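Local atomic coordinates of MarR-family transcriptional regulator (PDB entry 6PCO), a protein that probably acts as a DNA-binding transcription factor of the MarR family, a Bordetella regulator of biofilm formation whose DNA binding is regulated by 6-hydroxynicotinic acid. Residues Ile74-Leu79 against Leu148-Met152; Lys123-Val127 against Val139-Gly145. All coordinates share one frame; numbering follows the deposited sequence.

Overall arrangement
Contact 2 lies in the wing of this MarR-type chain; contact 1, its centre about 14 Å away, sits at the edge of the winged helix-turn-helix region, where the loop entering helix 81-93 meets helix 143-164. That helix is common to both: contact 2 is at its start, where strand 137-141 runs into it, and contact 1 one to two turns further along. In sequence the order is 74-79, 123-127, 139-145, 148-152, so contact 2 falls wholly between the two halves of contact 1. L148 CD2 packs on L124 CD1 at 3.6 Å, so that L124, L148 and L79 form a run of leucines from hairpin to loop. One helix carrying both wing and loop would probably couple their positions.

Contact 1 (Ile74-Leu79 against Leu148-Met152); sequences IPDSKL and LVEEM
M152 anchors the loop I74-L79 to helix 143-164 at the edge of the winged helix-turn-helix region of a MarR-type regulator; the loop links helix 55-73 to helix 81-93. The tight, buried part is I74, L79 and M152. Bent at chi2 (-59°) and chi3, the M152 chain lays its sulfur between I74 and P75: I74 crosses it at about a right angle, CD1 3.5 Å from M152 SD. From the far end of the loop L79 slides past in the opposite direction, its CD2 4.1 Å from M152 CG, and its CD1 meets L148 CD2 at 4.2 Å; L148 also rests on L124. F84 of helix 81-93 also touches M152.

The open margin is looser. Exposed P75 brings the CG edge of its ring against the methyl, CG 3.9 Å from M152 CE. Partly exposed D76 touches L148 CD1 with OD2 at 4.0 Å; the polar partner of this oxygen is R122, in a salt bridge. Aspartate is short enough to close an Asx turn here, at the start of a type I beta turn from D76 to L79. K78 N donates to D76 OD1 at 2.8 Å, nearly in line with the C-O bond but bent at the hydrogen (137°).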
loop_
_atom_site.group_PDB
_atom_site.type_symbol
_atom_site.label_atom_id
_atom_site.label_comp_id
_atom_site.label_asym_id
_atom_site.label_seq_id
_atom_site.Cartn_x
_atom_site.Cartn_y
_atom_site.Cartn_z
ATOM N N ILE A 74 -5.267 -8.514 -14.782
ATOM C CA ILE A 74 -6.734 -8.497 -14.642
ATOM C C ILE A 74 -7.364 -8.105 -15.982
ATOM O O ILE A 74 -6.986 -7.091 -16.556
ATOM C CB ILE A 74 -7.204 -7.593 -13.478
ATOM C CG1 ILE A 74 -8.610 -7.983 -13.020
ATOM C CG2 ILE A 74 -7.113 -6.103 -13.802
ATOM C CD1 ILE A 74 -8.637 -9.206 -12.132
ATOM N N PRO A 75 -8.309 -8.907 -16.533
ATOM C CA PRO A 75 -8.990 -8.585 -17.796
ATOM C C PRO A 75 -9.780 -7.265 -17.786
ATOM O O PRO A 75 -9.538 -6.389 -18.624
ATOM C CB PRO A 75 -9.992 -9.739 -18.002
ATOM C CG PRO A 75 -9.478 -10.872 -17.136
ATOM C CD PRO A 75 -8.734 -10.210 -15.996
ATOM N N ASP A 76 -10.716 -7.148 -16.832
ATOM C CA ASP A 76 -11.496 -5.937 -16.596
ATOM C C ASP A 76 -10.572 -4.834 -16.069
ATOM O O ASP A 76 -10.177 -4.838 -14.899
ATOM C CB ASP A 76 -12.640 -6.169 -15.608
ATOM C CG ASP A 76 -13.486 -4.927 -15.382
ATOM O OD1 ASP A 76 -13.001 -3.815 -15.670
ATOM O OD2 ASP A 76 -14.628 -5.075 -14.935
ATOM N N SER A 77 -10.268 -3.871 -16.943
ATOM C CA SER A 77 -9.265 -2.849 -16.677
ATOM C C SER A 77 -9.831 -1.729 -15.783
ATOM O O SER A 77 -9.058 -0.953 -15.229
ATOM C CB SER A 77 -8.703 -2.326 -17.979
ATOM O OG SER A 77 -8.247 -3.403 -18.794
ATOM N N LYS A 78 -11.165 -1.661 -15.636
ATOM C CA LYS A 78 -11.838 -0.657 -14.783
ATOM C C LYS A 78 -11.660 -1.010 -13.300
ATOM O O LYS A 78 -11.693 -0.121 -12.433
ATOM C CB LYS A 78 -13.333 -0.566 -15.104
ATOM C CG LYS A 78 -13.695 0.261 -16.329
ATOM C CD LYS A 78 -15.133 0.068 -16.771
ATOM C CE LYS A 78 -15.730 1.269 -17.478
ATOM N NZ LYS A 78 -17.137 1.030 -17.890
ATOM N N LEU A 79 -11.448 -2.309 -13.037
ATOM C CA LEU A 79 -11.456 -2.893 -11.706
ATOM C C LEU A 79 -10.097 -2.697 -11.026
ATOM O O LEU A 79 -9.097 -3.093 -11.564
ATOM C CB LEU A 79 -11.776 -4.380 -11.857
ATOM C CG LEU A 79 -12.282 -5.087 -10.601
ATOM C CD1 LEU A 79 -13.681 -4.606 -10.223
ATOM C CD2 LEU A 79 -12.268 -6.599 -10.798
ATOM N N LEU A 148 -18.903 -11.413 -11.818
ATOM C CA LEU A 148 -17.615 -10.798 -12.050
ATOM C C LEU A 148 -16.563 -11.341 -11.066
ATOM O O LEU A 148 -15.458 -11.665 -11.477
ATOM C CB LEU A 148 -17.787 -9.279 -11.956
ATOM C CG LEU A 148 -16.506 -8.450 -12.082
ATOM C CD1 LEU A 148 -15.840 -8.614 -13.442
ATOM C CD2 LEU A 148 -16.793 -6.985 -11.802
ATOM N N VAL A 149 -16.901 -11.449 -9.777
ATOM C CA VAL A 149 -16.022 -12.080 -8.780
ATOM C C VAL A 149 -15.591 -13.471 -9.273
ATOM O O VAL A 149 -14.424 -13.790 -9.231
ATOM C CB VAL A 149 -16.723 -12.195 -7.414
ATOM C CG1 VAL A 149 -16.004 -13.143 -6.460
ATOM C CG2 VAL A 149 -16.904 -10.842 -6.769
ATOM N N GLU A 150 -16.566 -14.292 -9.688
ATOM C CA GLU A 150 -16.336 -15.655 -10.158
ATOM C C GLU A 150 -15.472 -15.638 -11.435
ATOM O O GLU A 150 -14.510 -16.388 -11.512
ATOM C CB GLU A 150 -17.671 -16.385 -10.343
ATOM C CG GLU A 150 -18.365 -16.756 -9.024
ATOM C CD GLU A 150 -17.509 -17.428 -7.947
ATOM O OE1 GLU A 150 -16.877 -18.474 -8.239
ATOM O OE2 GLU A 150 -17.469 -16.908 -6.804
ATOM N N GLU A 151 -15.782 -14.756 -12.401
ATOM C CA GLU A 151 -14.971 -14.558 -13.609
ATOM C C GLU A 151 -13.498 -14.227 -13.299
ATOM O O GLU A 151 -12.590 -14.639 -14.047
ATOM C CB GLU A 151 -15.514 -13.418 -14.468
ATOM C CG GLU A 151 -16.810 -13.731 -15.185
ATOM C CD GLU A 151 -16.781 -15.036 -15.949
ATOM O OE1 GLU A 151 -15.818 -15.226 -16.728
ATOM O OE2 GLU A 151 -17.701 -15.870 -15.737
ATOM N N MET A 152 -13.234 -13.462 -12.230
ATOM C CA MET A 152 -11.881 -12.939 -11.988
ATOM C C MET A 152 -11.020 -13.919 -11.167
ATOM O O MET A 152 -9.793 -13.732 -11.065
ATOM C CB MET A 152 -11.947 -11.581 -11.290
ATOM C CG MET A 152 -12.529 -10.478 -12.165
ATOM S SD MET A 152 -11.655 -10.141 -13.725
ATOM C CE MET A 152 -12.718 -10.957 -14.915
#

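Contact 2 (Lys123-Val127 against Val139-Gly145)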
loop_
_atom_site.group_PDB
_atom_site.type_symbol
_atom_site.label_atom_id
_atom_site.label_comp_id
_atom_site.label_asym_id
_atom_site.label_seq_id
_atom_site.Cartn_x
_atom_site.Cartn_y
_atom_site.Cartn_z
ATOM N N LYS A 123 -23.249 -0.836 -11.052
ATOM C CA LYS A 123 -24.347 -1.741 -10.647
ATOM C C LYS A 123 -23.832 -3.112 -10.172
ATOM O O LYS A 123 -24.578 -4.086 -10.223
ATOM C CB LYS A 123 -25.302 -1.966 -11.820
ATOM C CG LYS A 123 -26.088 -0.740 -12.258
ATOM C CD LYS A 123 -27.415 -0.577 -11.543
ATOM C CE LYS A 123 -28.412 0.232 -12.346
ATOM N NZ LYS A 123 -27.941 1.621 -12.559
ATOM N N LEU A 124 -22.586 -3.181 -9.679
ATOM C CA LEU A 124 -21.971 -4.427 -9.218
ATOM C C LEU A 124 -22.297 -4.700 -7.739
ATOM O O LEU A 124 -22.134 -5.834 -7.263
ATOM C CB LEU A 124 -20.462 -4.339 -9.419
ATOM C CG LEU A 124 -19.991 -4.223 -10.868
ATOM C CD1 LEU A 124 -18.490 -3.964 -10.896
ATOM C CD2 LEU A 124 -20.339 -5.460 -11.693
ATOM N N LEU A 125 -22.738 -3.673 -7.003
ATOM C CA LEU A 125 -23.288 -3.873 -5.658
ATOM C C LEU A 125 -24.505 -2.965 -5.489
ATOM O O LEU A 125 -24.575 -1.927 -6.115
ATOM C CB LEU A 125 -22.224 -3.611 -4.581
ATOM C CG LEU A 125 -21.573 -2.229 -4.578
ATOM C CD1 LEU A 125 -22.488 -1.171 -3.981
ATOM C CD2 LEU A 125 -20.265 -2.260 -3.807
ATOM N N ALA A 126 -25.445 -3.414 -4.646
ATOM C CA ALA A 126 -26.671 -2.704 -4.292
ATOM C C ALA A 126 -26.556 -2.118 -2.881
ATOM O O ALA A 126 -25.799 -2.618 -2.044
ATOM C CB ALA A 126 -27.846 -3.638 -4.384
ATOM N N VAL A 127 -27.329 -1.056 -2.636
ATOM C CA VAL A 127 -27.416 -0.411 -1.335
ATOM C C VAL A 127 -28.835 -0.599 -0.792
ATOM O O VAL A 127 -29.796 -0.378 -1.500
ATOM C CB VAL A 127 -27.035 1.075 -1.427
ATOM C CG1 VAL A 127 -27.445 1.839 -0.177
ATOM C CG2 VAL A 127 -25.547 1.241 -1.690
ATOM N N VAL A 139 -24.454 -2.864 2.110
ATOM C CA VAL A 139 -24.048 -3.161 0.746
ATOM C C VAL A 139 -24.109 -4.673 0.579
ATOM O O VAL A 139 -23.864 -5.429 1.517
ATOM C CB VAL A 139 -22.656 -2.610 0.386
ATOM C CG1 VAL A 139 -22.580 -1.110 0.581
ATOM C CG2 VAL A 139 -21.542 -3.277 1.164
ATOM N N THR A 140 -24.474 -5.084 -0.633
ATOM C CA THR A 140 -24.744 -6.451 -0.956
ATOM C C THR A 140 -24.392 -6.645 -2.428
ATOM O O THR A 140 -24.629 -5.748 -3.222
ATOM C CB THR A 140 -26.204 -6.760 -0.622
ATOM O OG1 THR A 140 -26.411 -8.153 -0.837
ATOM C CG2 THR A 140 -27.174 -5.972 -1.466
ATOM N N LEU A 141 -23.786 -7.783 -2.781
ATOM C CA LEU A 141 -23.508 -8.050 -4.191
ATOM C C LEU A 141 -24.828 -8.087 -4.960
ATOM O O LEU A 141 -25.827 -8.630 -4.466
ATOM C CB LEU A 141 -22.802 -9.392 -4.361
ATOM C CG LEU A 141 -21.298 -9.411 -4.130
ATOM C CD1 LEU A 141 -20.746 -10.803 -4.444
ATOM C CD2 LEU A 141 -20.594 -8.351 -4.955
ATOM N N THR A 142 -24.794 -7.517 -6.170
ATOM C CA THR A 142 -25.790 -7.787 -7.232
ATOM C C THR A 142 -25.372 -9.080 -7.925
ATOM O O THR A 142 -24.248 -9.557 -7.715
ATOM C CB THR A 142 -25.895 -6.626 -8.227
ATOM O OG1 THR A 142 -24.692 -6.589 -8.998
ATOM C CG2 THR A 142 -26.082 -5.279 -7.558
ATOM N N PRO A 143 -26.267 -9.729 -8.711
ATOM C CA PRO A 143 -25.901 -10.946 -9.450
ATOM C C PRO A 143 -24.729 -10.724 -10.408
ATOM O O PRO A 143 -23.856 -11.591 -10.526
ATOM C CB PRO A 143 -27.187 -11.289 -10.195
ATOM C CG PRO A 143 -28.261 -10.762 -9.266
ATOM C CD PRO A 143 -27.701 -9.425 -8.829
ATOM N N ASP A 144 -24.701 -9.531 -11.009
ATOM C CA ASP A 144 -23.603 -9.096 -11.844
ATOM C C ASP A 144 -22.296 -9.052 -11.037
ATOM O O ASP A 144 -21.261 -9.493 -11.504
ATOM C CB ASP A 144 -23.915 -7.734 -12.468
ATOM C CG ASP A 144 -24.868 -7.816 -13.643
ATOM O OD1 ASP A 144 -24.924 -8.881 -14.276
ATOM O OD2 ASP A 144 -25.564 -6.825 -13.890
ATOM N N GLY A 145 -22.348 -8.476 -9.832
ATOM C CA GLY A 145 -21.199 -8.472 -8.923
ATOM C C GLY A 145 -20.671 -9.878 -8.637
ATOM O O GLY A 145 -19.459 -10.099 -8.648
#
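V139 pairs with V127 within the antiparallel hairpin, in a non-hydrogen-bonded pair whose methyls V139 CG1 and V127 CG2 approach to 4.4 Å; a beta-branched residue suits the extended strand, and V139 also packs on I116 and L90. Next, T140 and A126 form the hydrogen-bonded pair. A126 N donates to T140 O at 2.9 Å and T140 N returns a bond to A126 O at 3.1 Å, while small A126 leaves room for T140 CG2, 3.8 Å from its CB. L141 lies across from L125, but their side chains diverge: L141 is buried against L87 and L90 of helix 81-93, L125 against I116 and L119.

T142 stands between strand and helix, at the N-cap position. With OG1 between backbone N and carbonyl carbon (chi1 70°), the hydroxyl donates to K123 O at 2.8 Å, in the carbonyl plane, and accepts from G145 N at 3.1 Å. T142 N adds a weak bond to L124 O. K123, with positive phi, is the C-prime residue of a Schellman motif, which probably helps turn both carbonyls toward T142. Finally G145, lacking a side chain, lets its CA come 3.3 Å from L124 O, a CA-H...O contact. Such a two-stranded hairpin after helix 109-121 is the wing of a winged helix-turn-helix domain.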